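TRNA (adenine(58)-N(1))-methyltransferase TrmI (Thermus thermophilus, PDB 2PWY) catalyses the S-adenosyl-L-methionine-dependent methylation of N1 of adenosine 58 in tRNA and is required for growth at extreme temperatures. Local coordinates at residues V22-G28 with H39-L43; K83-M88 with T246-V250; M88-D93 with R192-Y197; L181-A185 with A210-F216; P215-V221 with L249-W255. All blocks are in the same frame, centred on the assembly; numbering follows the deposited sequence.

Contact 1 (V22-G28 with H39-L43); sequences VFPKEGG and HEALL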
# COMPACT_ATOMS: atom_id res chain seq x y z
N VAL A 22 20.01 24.96 10.49
CA VAL A 22 20.96 25.98 10.92
C VAL A 22 20.37 26.75 12.10
O VAL A 22 19.21 27.16 12.07
CB VAL A 22 21.34 26.93 9.75
CG1 VAL A 22 22.26 28.06 10.22
CG2 VAL A 22 21.99 26.14 8.61
N PHE A 23 21.17 26.89 13.15
CA PHE A 23 20.79 27.66 14.32
C PHE A 23 21.58 28.97 14.24
O PHE A 23 22.76 29.01 14.59
CB PHE A 23 21.08 26.88 15.61
CG PHE A 23 20.33 25.57 15.70
CD1 PHE A 23 19.12 25.50 16.38
CD2 PHE A 23 20.83 24.42 15.09
CE1 PHE A 23 18.41 24.28 16.46
CE2 PHE A 23 20.14 23.21 15.15
CZ PHE A 23 18.93 23.13 15.84
N PRO A 24 20.94 30.03 13.71
CA PRO A 24 21.69 31.25 13.37
C PRO A 24 22.30 31.92 14.58
O PRO A 24 21.73 31.90 15.67
CB PRO A 24 20.62 32.16 12.74
CG PRO A 24 19.48 31.26 12.41
CD PRO A 24 19.51 30.16 13.41
N LYS A 25 23.48 32.50 14.39
CA LYS A 25 24.15 33.28 15.43
C LYS A 25 24.93 34.39 14.74
O LYS A 25 25.43 34.21 13.63
CB LYS A 25 25.05 32.39 16.29
CG LYS A 25 26.27 31.82 15.58
CD LYS A 25 26.92 30.67 16.34
CE LYS A 25 28.32 30.41 15.80
NZ LYS A 25 28.80 29.02 16.09
N GLU A 26 25.00 35.56 15.36
CA GLU A 26 25.78 36.64 14.78
C GLU A 26 27.25 36.25 14.70
O GLU A 26 27.82 35.72 15.66
CB GLU A 26 25.61 37.96 15.54
CG GLU A 26 26.09 39.17 14.74
CD GLU A 26 26.06 40.46 15.53
OE1 GLU A 26 25.75 40.41 16.73
OE2 GLU A 26 26.36 41.53 14.93
N GLY A 27 27.84 36.49 13.53
CA GLY A 27 29.20 36.08 13.26
C GLY A 27 29.29 34.64 12.77
O GLY A 27 30.36 34.17 12.40
N GLY A 28 28.15 33.94 12.79
CA GLY A 28 28.07 32.57 12.29
C GLY A 28 28.16 32.50 10.78
O GLY A 28 27.77 33.44 10.08
N HIS A 39 25.48 33.96 8.52
CA HIS A 39 24.15 33.78 9.09
C HIS A 39 23.26 35.01 8.92
O HIS A 39 22.06 34.89 8.71
CB HIS A 39 24.25 33.36 10.55
CG HIS A 39 24.69 31.94 10.74
ND1 HIS A 39 24.68 31.32 11.96
CD2 HIS A 39 25.12 31.02 9.84
CE1 HIS A 39 25.12 30.07 11.83
NE2 HIS A 39 25.38 29.86 10.55
N GLU A 40 23.87 36.20 8.98
CA GLU A 40 23.12 37.44 8.77
C GLU A 40 22.40 37.45 7.42
O GLU A 40 21.27 37.94 7.33
CB GLU A 40 24.05 38.65 8.86
CG GLU A 40 24.65 38.89 10.24
CD GLU A 40 25.84 37.98 10.58
OE1 GLU A 40 26.29 37.19 9.72
OE2 GLU A 40 26.33 38.08 11.72
N ALA A 41 23.04 36.92 6.38
CA ALA A 41 22.43 36.91 5.04
C ALA A 41 21.18 36.05 5.04
O ALA A 41 20.19 36.35 4.36
CB ALA A 41 23.40 36.42 3.99
N LEU A 42 21.23 34.96 5.81
CA LEU A 42 20.12 34.02 5.94
C LEU A 42 18.94 34.67 6.61
O LEU A 42 17.80 34.56 6.14
CB LEU A 42 20.55 32.77 6.72
CG LEU A 42 21.72 31.98 6.15
CD1 LEU A 42 22.14 30.84 7.10
CD2 LEU A 42 21.43 31.42 4.77
N LEU A 43 19.21 35.36 7.71
CA LEU A 43 18.18 36.07 8.45
C LEU A 43 17.58 37.19 7.61
O LEU A 43 16.37 37.42 7.63
CB LEU A 43 18.76 36.59 9.77
CG LEU A 43 19.32 35.51 10.72
CD1 LEU A 43 20.31 36.12 11.71
CD2 LEU A 43 18.21 34.78 11.46
O HOH W 1 28.70 35.95 9.99
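His39, the first residue of helix 39-45, pushes its ring into the bend of the loop 22-28 and is held there by both backbone and ring. Its amide N-H gives a nearly straight bond (177°) to Gly28 O, 2.8 Å from His39 N. With CG anti to the carbonyl carbon (chi1 -74°), the imidazole swings out from the helix start between two faces of packing. Gly28 CA sits over one face, 3.8 Å from the ring centroid, and Val22 CG1 over the opposite one, both as CH-pi contacts. At the rim, ND1 accepts a hydrogen bond in the ring plane from Lys25 N, 3.0 Å from His39 ND1, which fixes the rotation of the ring and is consistent with ND1 being unprotonated. The lack of a side chain at Gly28 lets its backbone lie close against the ring.

Glu40 bends at chi2 (79°) to bring its carboxylate back to the type II turn Lys25-Gly28, whose third residue is Gly27. Glu40 OE2 takes the amide of Gly27 on its syn side, N to OE2 2.8 Å and almost straight, while OE1 is joined to Gly28 O through a water that donates to both. The loop-to-helix packing belongs to the small TrmI-like N-terminal domain, which may play a role in tRNA recognition.

Leu42 lays CD1 beside Val22 CG1 at 4.2 Å; both residues also rest on Leu12 of strand 10-13. Leu43 then sets CD2 against Pro24 CB at 3.8 Å.

Contact 2 (K83-M88 with T246-V250); sequences KDASAM and TAFLV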
# COMPACT_ATOMS: atom_id res chain seq x y z
N LYS A 83 4.75 10.86 10.12
CA LYS A 83 3.45 10.28 9.75
C LYS A 83 2.82 9.54 10.94
O LYS A 83 1.59 9.52 11.11
CB LYS A 83 3.61 9.34 8.55
CG LYS A 83 4.40 8.06 8.84
CD LYS A 83 4.50 7.18 7.59
CE LYS A 83 5.32 5.92 7.92
NZ LYS A 83 4.63 5.00 8.88
N ASP A 84 3.67 8.91 11.74
CA ASP A 84 3.22 8.12 12.87
C ASP A 84 2.86 8.99 14.06
O ASP A 84 1.87 8.73 14.74
CB ASP A 84 4.29 7.10 13.25
CG ASP A 84 4.66 6.19 12.08
OD1 ASP A 84 3.73 5.64 11.47
OD2 ASP A 84 5.86 6.05 11.77
N ALA A 85 3.66 10.02 14.32
CA ALA A 85 3.40 10.93 15.45
C ALA A 85 2.08 11.68 15.21
O ALA A 85 1.26 11.81 16.12
CB ALA A 85 4.56 11.90 15.64
N SER A 86 1.88 12.12 13.97
CA SER A 86 0.63 12.74 13.53
C SER A 86 -0.57 11.82 13.81
O SER A 86 -1.58 12.26 14.39
CB SER A 86 0.74 13.05 12.03
OG SER A 86 -0.44 13.63 11.53
N ALA A 87 -0.48 10.56 13.39
CA ALA A 87 -1.55 9.59 13.61
C ALA A 87 -1.76 9.31 15.10
O ALA A 87 -2.90 9.20 15.55
CB ALA A 87 -1.28 8.30 12.85
N MET A 88 -0.66 9.22 15.85
CA MET A 88 -0.79 8.94 17.29
C MET A 88 -1.58 10.02 18.03
O MET A 88 -2.39 9.70 18.90
CB MET A 88 0.58 8.75 17.94
CG MET A 88 1.23 7.46 17.51
SD MET A 88 2.87 7.27 18.21
CE MET A 88 2.44 6.80 19.89
N THR A 246 7.75 1.90 9.15
CA THR A 246 8.45 2.44 10.31
C THR A 246 8.06 1.60 11.52
O THR A 246 8.91 0.91 12.12
CB THR A 246 8.14 3.94 10.52
OG1 THR A 246 6.72 4.14 10.54
CG2 THR A 246 8.75 4.76 9.37
N ALA A 247 6.77 1.66 11.88
CA ALA A 247 6.23 0.89 12.98
C ALA A 247 4.73 0.69 12.87
O ALA A 247 4.05 1.40 12.12
CB ALA A 247 6.56 1.57 14.33
N PHE A 248 4.23 -0.28 13.62
CA PHE A 248 2.81 -0.46 13.84
C PHE A 248 2.36 0.42 14.99
O PHE A 248 3.13 0.67 15.91
CB PHE A 248 2.53 -1.91 14.19
CG PHE A 248 2.95 -2.86 13.12
CD1 PHE A 248 2.09 -3.15 12.08
CD2 PHE A 248 4.22 -3.44 13.14
CE1 PHE A 248 2.47 -4.01 11.04
CE2 PHE A 248 4.61 -4.33 12.12
CZ PHE A 248 3.74 -4.60 11.07
N LEU A 249 1.11 0.87 14.92
CA LEU A 249 0.48 1.58 16.04
C LEU A 249 -0.57 0.67 16.66
O LEU A 249 -1.41 0.10 15.95
CB LEU A 249 -0.17 2.89 15.58
CG LEU A 249 0.71 3.91 14.85
CD1 LEU A 249 -0.07 5.18 14.58
CD2 LEU A 249 1.95 4.21 15.65
N VAL A 250 -0.52 0.54 17.98
CA VAL A 250 -1.45 -0.31 18.72
C VAL A 250 -2.23 0.58 19.71
O VAL A 250 -1.62 1.22 20.57
CB VAL A 250 -0.70 -1.41 19.51
CG1 VAL A 250 -1.70 -2.26 20.29
CG2 VAL A 250 0.15 -2.30 18.57
O HOH W 2 4.85 2.01 9.23
O HOH W 3 2.26 3.25 11.45
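Thr246 OG1 stands between two charged side chains of helix 82-91: it accepts from Lys83 NZ at 2.8 Å and donates to Asp84 OD2 at 2.4 Å, a separation so short that its exact length is doubtful. Lys83 NZ also forms a salt bridge with the other carboxylate oxygen, Asp84 OD1, at 2.8 Å, closing a polar triangle where this helix packs on the mixed sheet of the Rossmann-like methyltransferase domain. The lysine chain runs extended to CE and turns at chi4 (67°), bringing the ammonium group tip to tip with the threonine hydroxyl; Val224 O is a further acceptor. One water accepts from Lys83 NZ and Thr246 N and donates to Ala247 O; a second donates to both Asp84 OD1 and Ala247 O. A methionine in place of Lys83 would probably leave Asp84 without its counter-charge in this buried corner and Thr246 OG1 without its donor.

Further along, the axes of segments 83-88 and 248-250 run 15° apart, 10.0 Å at their closest. Leu249 fills that gap: its CD1 lies 3.8 Å from Ala87 CB, and its CD2 the same 3.8 Å from Met88 CG.

Contact 3 (M88-D93 with R192-Y197); sequences MVTLLD and RFLVAY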
# COMPACT_ATOMS: atom_id res chain seq x y z
N MET A 88 -0.66 9.22 15.85
CA MET A 88 -0.79 8.94 17.29
C MET A 88 -1.58 10.02 18.03
O MET A 88 -2.39 9.70 18.90
CB MET A 88 0.58 8.75 17.94
CG MET A 88 1.23 7.46 17.51
SD MET A 88 2.87 7.27 18.21
CE MET A 88 2.44 6.80 19.89
N VAL A 89 -1.36 11.28 17.67
CA VAL A 89 -2.11 12.37 18.30
C VAL A 89 -3.61 12.24 18.04
O VAL A 89 -4.43 12.47 18.94
CB VAL A 89 -1.56 13.73 17.86
CG1 VAL A 89 -2.49 14.85 18.31
CG2 VAL A 89 -0.15 13.91 18.45
N THR A 90 -3.97 11.85 16.82
CA THR A 90 -5.37 11.65 16.46
C THR A 90 -5.96 10.42 17.15
O THR A 90 -7.08 10.44 17.66
CB THR A 90 -5.56 11.56 14.93
OG1 THR A 90 -5.13 12.80 14.35
CG2 THR A 90 -7.05 11.35 14.59
N LEU A 91 -5.20 9.32 17.16
CA LEU A 91 -5.67 8.10 17.82
C LEU A 91 -5.83 8.28 19.34
O LEU A 91 -6.71 7.69 19.95
CB LEU A 91 -4.74 6.94 17.52
CG LEU A 91 -4.71 6.51 16.05
CD1 LEU A 91 -3.58 5.51 15.85
CD2 LEU A 91 -6.05 5.91 15.64
N LEU A 92 -4.97 9.11 19.92
CA LEU A 92 -5.05 9.50 21.33
C LEU A 92 -6.15 10.53 21.60
O LEU A 92 -6.49 10.81 22.76
CB LEU A 92 -3.70 10.04 21.81
CG LEU A 92 -2.61 9.00 22.07
CD1 LEU A 92 -1.24 9.64 22.11
CD2 LEU A 92 -2.87 8.21 23.36
N ASP A 93 -6.72 11.06 20.52
CA ASP A 93 -7.81 12.04 20.58
C ASP A 93 -7.45 13.22 21.50
O ASP A 93 -8.20 13.60 22.39
CB ASP A 93 -9.12 11.35 21.03
CG ASP A 93 -10.31 12.28 20.96
OD1 ASP A 93 -10.42 12.98 19.92
OD2 ASP A 93 -11.10 12.32 21.93
N ARG A 192 -10.49 6.18 27.86
CA ARG A 192 -9.47 6.89 27.08
C ARG A 192 -8.40 5.91 26.57
O ARG A 192 -8.49 4.71 26.82
CB ARG A 192 -8.90 8.07 27.87
CG ARG A 192 -9.99 9.09 28.25
CD ARG A 192 -10.56 9.79 27.00
NE ARG A 192 -9.54 10.62 26.35
CZ ARG A 192 -9.67 11.21 25.16
NH1 ARG A 192 -10.79 11.09 24.45
NH2 ARG A 192 -8.67 11.94 24.69
N PHE A 193 -7.42 6.41 25.82
CA PHE A 193 -6.58 5.51 25.02
C PHE A 193 -5.12 5.50 25.40
O PHE A 193 -4.57 6.51 25.83
CB PHE A 193 -6.69 5.85 23.53
CG PHE A 193 -8.07 5.70 22.99
CD1 PHE A 193 -8.50 4.47 22.49
CD2 PHE A 193 -8.96 6.77 23.03
CE1 PHE A 193 -9.80 4.33 22.01
CE2 PHE A 193 -10.24 6.64 22.55
CZ PHE A 193 -10.67 5.41 22.04
N LEU A 194 -4.52 4.32 25.26
CA LEU A 194 -3.06 4.15 25.20
C LEU A 194 -2.73 3.80 23.76
O LEU A 194 -3.42 2.97 23.15
CB LEU A 194 -2.60 3.02 26.13
CG LEU A 194 -1.10 2.64 26.16
CD1 LEU A 194 -0.73 2.04 27.52
CD2 LEU A 194 -0.68 1.65 25.02
N VAL A 195 -1.70 4.44 23.20
CA VAL A 195 -1.26 4.12 21.84
C VAL A 195 0.24 3.88 21.86
O VAL A 195 1.01 4.75 22.32
CB VAL A 195 -1.60 5.22 20.80
CG1 VAL A 195 -1.11 4.77 19.41
CG2 VAL A 195 -3.12 5.50 20.77
N ALA A 196 0.64 2.69 21.41
CA ALA A 196 2.04 2.28 21.37
C ALA A 196 2.56 2.15 19.95
O ALA A 196 1.85 1.66 19.06
CB ALA A 196 2.26 0.97 22.11
N TYR A 197 3.81 2.56 19.77
CA TYR A 197 4.52 2.52 18.49
C TYR A 197 5.53 1.37 18.56
O TYR A 197 6.37 1.33 19.46
CB TYR A 197 5.21 3.88 18.34
CG TYR A 197 6.11 4.16 17.16
CD1 TYR A 197 5.60 4.72 15.98
CD2 TYR A 197 7.49 3.98 17.25
CE1 TYR A 197 6.44 5.05 14.91
CE2 TYR A 197 8.34 4.31 16.18
CZ TYR A 197 7.82 4.85 15.03
OH TYR A 197 8.65 5.18 13.98
O HOH W 4 -6.94 9.07 24.73
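Arg192 and Asp93 make the charged part of this contact. The guanidinium uses two nitrogens end-on: NH1 forms a salt bridge to Asp93 OD2 at 2.8 Å, straight and on the anti lone pair, and NH2 donates to the backbone Asp93 O at 2.9 Å. Both acceptors lie in the guanidinium plane, although the carboxylate is turned 55° against it. Bends at chi2 and chi3 fold the arginine back to reach them, and its NE is held by Asp168 O. The other carboxylate oxygen, Asp93 OD1, forms a salt bridge with Arg116 of the second subunit. One water donates to Leu92 O and accepts from Phe193 N.

The apolar part centres on Val195. Its CG2 touches Leu92 CD2 at 3.8 Å and Leu91 CB at 3.9 Å, while CG1 meets Met88 CG at 4.0 Å. Met88 also brings SD to Tyr197 CB, and an oblique Met-aromatic contact to that ring has the sulfur 5.4 Å from its centroid.

Asp93, with positive phi, ends the helix in a Schellman motif. A helix packed on one face of the central parallel strands is characteristic of the Rossmann-like fold of class I methyltransferases; here Tyr197 reaches Asp173 of the S-adenosyl-L-methionine site.

Contact 4 (L181-A185 with A210-F216); sequences LEKAA and AAEAHPF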
# COMPACT_ATOMS: atom_id res chain seq x y z
N LEU A 181 2.46 -1.28 31.47
CA LEU A 181 1.00 -1.36 31.36
C LEU A 181 0.29 -1.19 32.70
O LEU A 181 -0.79 -0.62 32.77
CB LEU A 181 0.56 -2.68 30.71
CG LEU A 181 0.79 -2.82 29.20
CD1 LEU A 181 0.31 -4.19 28.74
CD2 LEU A 181 0.11 -1.69 28.39
N GLU A 182 0.89 -1.71 33.77
CA GLU A 182 0.32 -1.53 35.10
C GLU A 182 0.24 -0.02 35.46
O GLU A 182 -0.80 0.49 35.88
CB GLU A 182 1.16 -2.29 36.12
CG GLU A 182 0.59 -2.22 37.55
CD GLU A 182 1.43 -2.98 38.56
OE1 GLU A 182 1.93 -4.08 38.23
OE2 GLU A 182 1.58 -2.49 39.69
N LYS A 183 1.35 0.68 35.27
CA LYS A 183 1.40 2.11 35.54
C LYS A 183 0.47 2.89 34.60
O LYS A 183 -0.26 3.79 35.04
CB LYS A 183 2.84 2.63 35.42
CG LYS A 183 3.07 4.02 35.98
CD LYS A 183 2.88 4.09 37.50
CE LYS A 183 3.92 3.25 38.23
NZ LYS A 183 3.94 3.51 39.69
N ALA A 184 0.49 2.55 33.31
CA ALA A 184 -0.41 3.19 32.33
C ALA A 184 -1.89 2.98 32.65
O ALA A 184 -2.68 3.91 32.53
CB ALA A 184 -0.10 2.71 30.90
N ALA A 185 -2.27 1.76 33.05
CA ALA A 185 -3.66 1.50 33.43
C ALA A 185 -4.08 2.34 34.64
O ALA A 185 -5.19 2.83 34.70
CB ALA A 185 -3.87 0.03 33.70
N ALA A 210 -0.03 -9.34 26.41
CA ALA A 210 0.24 -8.72 27.72
C ALA A 210 -0.93 -7.85 28.22
O ALA A 210 -1.22 -7.84 29.41
CB ALA A 210 1.52 -7.91 27.67
N ALA A 211 -1.59 -7.15 27.30
CA ALA A 211 -2.70 -6.27 27.64
C ALA A 211 -3.92 -7.04 28.14
O ALA A 211 -4.80 -6.47 28.79
CB ALA A 211 -3.06 -5.40 26.46
N GLU A 212 -3.96 -8.34 27.85
CA GLU A 212 -5.03 -9.21 28.37
C GLU A 212 -4.91 -9.47 29.88
O GLU A 212 -5.81 -10.08 30.47
CB GLU A 212 -5.11 -10.51 27.56
CG GLU A 212 -5.64 -10.28 26.15
CD GLU A 212 -5.43 -11.45 25.22
OE1 GLU A 212 -5.13 -12.56 25.71
OE2 GLU A 212 -5.58 -11.25 24.00
N ALA A 213 -3.82 -9.02 30.49
CA ALA A 213 -3.64 -9.10 31.94
C ALA A 213 -3.92 -7.77 32.64
O ALA A 213 -3.66 -7.60 33.85
CB ALA A 213 -2.23 -9.60 32.26
N HIS A 214 -4.47 -6.81 31.89
CA HIS A 214 -4.72 -5.46 32.40
C HIS A 214 -6.09 -4.96 31.97
O HIS A 214 -6.69 -5.52 31.05
CB HIS A 214 -3.61 -4.52 31.91
CG HIS A 214 -2.25 -4.94 32.35
ND1 HIS A 214 -1.73 -4.61 33.59
CD2 HIS A 214 -1.30 -5.68 31.73
CE1 HIS A 214 -0.52 -5.13 33.71
NE2 HIS A 214 -0.23 -5.78 32.59
N PRO A 215 -6.63 -3.91 32.65
CA PRO A 215 -7.92 -3.37 32.23
C PRO A 215 -7.88 -2.52 30.95
O PRO A 215 -8.20 -1.33 30.97
CB PRO A 215 -8.37 -2.55 33.46
CG PRO A 215 -7.10 -2.11 34.08
CD PRO A 215 -6.12 -3.23 33.86
N PHE A 216 -7.52 -3.17 29.84
CA PHE A 216 -7.45 -2.55 28.51
C PHE A 216 -8.17 -3.43 27.51
O PHE A 216 -8.12 -4.66 27.62
CB PHE A 216 -5.99 -2.44 28.05
CG PHE A 216 -5.23 -1.30 28.66
CD1 PHE A 216 -5.57 0.02 28.35
CD2 PHE A 216 -4.14 -1.54 29.48
CE1 PHE A 216 -4.85 1.09 28.90
CE2 PHE A 216 -3.41 -0.48 30.03
CZ PHE A 216 -3.77 0.83 29.74
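Leu181 lies against both His214 and Phe216, and these three residues bury more surface in the contact than any others. Its CB stands 3.7 Å from the centroid of the His214 ring, over the centre of one face, in a CH-pi contact. The branches divide the remaining work: CD1 reaches the end of helix 201-211, 4.1 Å from Ala210 CB and near Ala211, while CD2 meets Phe216 CE2 at 4.1 Å. His214 is the last residue of the type I turn that starts at Ala211; a chi1 of -60° keeps CG beside the backbone N and brings the imidazole down on the first turn of helix 181-187, where CE1 also approaches Glu182 CB.

Phe216 points the far end of its ring at the helix. The Leu181 carbonyl oxygen lies in the ring plane, 3.8 Å from Phe216 CE2, and Ala185 CB comes to the same CE2 at 3.7 Å. Pro215, centre of an inverse gamma turn, adds its CG to that alanine methyl at 3.9 Å. Leu194 of strand 192-198 also touches Leu181, Ala184 and Phe216.

Helix 181-187 thus meets the end of helix 201-211, the turn after it and the start of strand 216-232 through van der Waals and CH-pi packing, so between these segments the contact rests on apolar burial.

Contact 5 (P215-V221 with L249-W255); sequences PFRLERV and LVALRRW. With SO4 (sulfate ion), chain C.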
# COMPACT_ATOMS: atom_id res chain seq x y z
N PRO A 215 -6.63 -3.91 32.65
CA PRO A 215 -7.92 -3.37 32.23
C PRO A 215 -7.88 -2.52 30.95
O PRO A 215 -8.20 -1.33 30.97
CB PRO A 215 -8.37 -2.55 33.46
CG PRO A 215 -7.10 -2.11 34.08
CD PRO A 215 -6.12 -3.23 33.86
N PHE A 216 -7.52 -3.17 29.84
CA PHE A 216 -7.45 -2.55 28.51
C PHE A 216 -8.17 -3.43 27.51
O PHE A 216 -8.12 -4.66 27.62
CB PHE A 216 -5.99 -2.44 28.05
CG PHE A 216 -5.23 -1.30 28.66
CD1 PHE A 216 -5.57 0.02 28.35
CD2 PHE A 216 -4.14 -1.54 29.48
CE1 PHE A 216 -4.85 1.09 28.90
CE2 PHE A 216 -3.41 -0.48 30.03
CZ PHE A 216 -3.77 0.83 29.74
N ARG A 217 -8.84 -2.81 26.55
CA ARG A 217 -9.47 -3.49 25.42
C ARG A 217 -8.73 -3.11 24.14
O ARG A 217 -8.53 -1.92 23.88
CB ARG A 217 -10.94 -3.11 25.33
CG ARG A 217 -11.76 -3.86 24.28
CD ARG A 217 -13.20 -4.14 24.76
NE ARG A 217 -13.62 -3.18 25.78
CZ ARG A 217 -13.96 -3.48 27.03
NH1 ARG A 217 -13.99 -4.74 27.47
NH2 ARG A 217 -14.30 -2.50 27.86
N LEU A 218 -8.32 -4.10 23.36
CA LEU A 218 -7.66 -3.82 22.08
C LEU A 218 -8.64 -3.13 21.12
O LEU A 218 -9.75 -3.62 20.89
CB LEU A 218 -7.12 -5.11 21.44
CG LEU A 218 -6.40 -4.92 20.10
CD1 LEU A 218 -5.16 -4.04 20.23
CD2 LEU A 218 -6.01 -6.28 19.48
N GLU A 219 -8.21 -2.02 20.55
CA GLU A 219 -9.09 -1.25 19.67
C GLU A 219 -8.57 -1.18 18.23
O GLU A 219 -9.36 -1.30 17.28
CB GLU A 219 -9.29 0.17 20.22
CG GLU A 219 -10.02 0.22 21.57
CD GLU A 219 -11.48 -0.25 21.51
OE1 GLU A 219 -12.00 -0.52 20.41
OE2 GLU A 219 -12.11 -0.36 22.59
N ARG A 220 -7.27 -0.97 18.07
CA ARG A 220 -6.67 -0.81 16.74
C ARG A 220 -5.27 -1.38 16.69
O ARG A 220 -4.49 -1.27 17.64
CB ARG A 220 -6.54 0.67 16.32
CG ARG A 220 -7.72 1.56 16.62
CD ARG A 220 -8.75 1.51 15.49
NE ARG A 220 -8.40 2.32 14.32
CZ ARG A 220 -8.61 3.63 14.20
NH1 ARG A 220 -9.15 4.34 15.19
NH2 ARG A 220 -8.27 4.25 13.08
N VAL A 221 -4.96 -1.99 15.55
CA VAL A 221 -3.60 -2.25 15.15
C VAL A 221 -3.51 -1.74 13.71
O VAL A 221 -4.24 -2.20 12.84
CB VAL A 221 -3.23 -3.73 15.21
CG1 VAL A 221 -1.84 -3.97 14.56
CG2 VAL A 221 -3.26 -4.24 16.66
N LEU A 249 1.11 0.87 14.92
CA LEU A 249 0.48 1.58 16.04
C LEU A 249 -0.57 0.67 16.66
O LEU A 249 -1.41 0.10 15.95
CB LEU A 249 -0.17 2.89 15.58
CG LEU A 249 0.71 3.91 14.85
CD1 LEU A 249 -0.07 5.18 14.58
CD2 LEU A 249 1.95 4.21 15.65
N VAL A 250 -0.52 0.54 17.98
CA VAL A 250 -1.45 -0.31 18.72
C VAL A 250 -2.23 0.58 19.71
O VAL A 250 -1.62 1.22 20.57
CB VAL A 250 -0.70 -1.41 19.51
CG1 VAL A 250 -1.70 -2.26 20.29
CG2 VAL A 250 0.15 -2.30 18.57
N ALA A 251 -3.55 0.62 19.55
CA ALA A 251 -4.41 1.44 20.40
C ALA A 251 -5.21 0.54 21.34
O ALA A 251 -5.86 -0.41 20.90
CB ALA A 251 -5.38 2.30 19.57
N LEU A 252 -5.15 0.85 22.63
CA LEU A 252 -5.93 0.16 23.65
C LEU A 252 -6.86 1.15 24.30
O LEU A 252 -6.47 2.30 24.51
CB LEU A 252 -4.99 -0.41 24.73
CG LEU A 252 -3.80 -1.26 24.26
CD1 LEU A 252 -2.90 -1.59 25.47
CD2 LEU A 252 -4.28 -2.52 23.60
N ARG A 253 -8.08 0.72 24.64
CA ARG A 253 -8.99 1.58 25.39
C ARG A 253 -9.07 1.11 26.83
O ARG A 253 -9.27 -0.09 27.08
CB ARG A 253 -10.39 1.59 24.77
CG ARG A 253 -11.31 2.68 25.33
CD ARG A 253 -12.76 2.44 24.92
NE ARG A 253 -13.06 2.70 23.51
CZ ARG A 253 -13.52 3.85 23.01
NH1 ARG A 253 -13.67 4.91 23.79
NH2 ARG A 253 -13.79 3.94 21.72
N ARG A 254 -8.92 2.05 27.77
CA ARG A 254 -9.00 1.79 29.21
C ARG A 254 -10.42 1.36 29.58
O ARG A 254 -11.39 2.01 29.20
CB ARG A 254 -8.61 3.06 29.99
CG ARG A 254 -8.65 2.96 31.54
CD ARG A 254 -7.69 1.89 32.04
NE ARG A 254 -7.49 1.85 33.50
CZ ARG A 254 -8.34 1.34 34.40
NH1 ARG A 254 -9.53 0.88 34.04
NH2 ARG A 254 -8.00 1.30 35.68
N TRP A 255 -10.52 0.27 30.33
CA TRP A 255 -11.81 -0.22 30.83
C TRP A 255 -12.54 0.83 31.65
O TRP A 255 -11.91 1.67 32.29
CB TRP A 255 -11.57 -1.44 31.71
CG TRP A 255 -11.36 -2.73 30.98
CD1 TRP A 255 -11.20 -2.91 29.63
CD2 TRP A 255 -11.25 -4.02 31.58
NE1 TRP A 255 -11.02 -4.25 29.35
CE2 TRP A 255 -11.04 -4.95 30.53
CE3 TRP A 255 -11.31 -4.49 32.90
CZ2 TRP A 255 -10.90 -6.32 30.77
CZ3 TRP A 255 -11.16 -5.86 33.13
CH2 TRP A 255 -10.96 -6.75 32.07
S SO4 C . -9.72 -7.62 24.50
O1 SO4 C . -9.24 -8.98 24.39
O2 SO4 C . -8.87 -6.76 23.68
O3 SO4 C . -11.08 -7.52 24.03
O4 SO4 C . -9.68 -7.16 25.87
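Ala251 O is gripped by two successive amides, Glu219 N at 2.9 Å and Arg220 N at 3.2 Å, because both residues face Ala251 in a classic beta bulge. To one side Arg253 N lies 2.8 Å from Arg217 O in a hydrogen-bonded pair; to the other, Ala251 N donates to Arg220 O. Glu219 OE2 meets Arg253 NE at the guanidinium edge, a salt bridge whose hydrogen bond, 3.3 Å between those atoms, is weak, the two planes perpendicular. Glu68 of the second subunit also pairs with Arg253.

Trp255 covers Pro215, whose CA lies 3.8 Å from the six-membered ring centroid. The Arg217 guanidinium is turned only 12° from the indole, Trp255 NE1 over its face, and a sulfate ion, probably from the crystallisation liquor, accepts from Leu218 N. Pro215 CG lies over the centre of the Arg254 guanidinium, 3.7 Å from Arg254 CZ, while Arg254 NE donates to Ala185 O; an alanine here would probably leave that carbonyl without this donor and bare one side of the proline ring. On the same sheet face as Arg254, Leu252 CD1 sits over the Phe216 ring.

Strand 248-254, antiparallel between strands 192-198 and 216-232, is the reversed strand characteristic of the class I methyltransferase sheet.

From the N terminus, contact 1 closes a short loop in the small N-terminal domain and stays apart, its centre 35 Å or more from the other four, all in the catalytic domain. Contact 2 opens next, at helix 82-91, and closes on strand 248-254 after 157 intervening residues. Contact 3 falls within this loop, shares Met88 with contact 2 and carries the same helix on to strand 192-198. Contact 4 also lies within it but crosses contact 3, since helix 181-187 precedes strand 192-198 and its partner follows. Contact 5 begins at Pro215 and Phe216 of contact 4 and ends, like contact 2, on strand 248-254, which it pairs with strand 216-232.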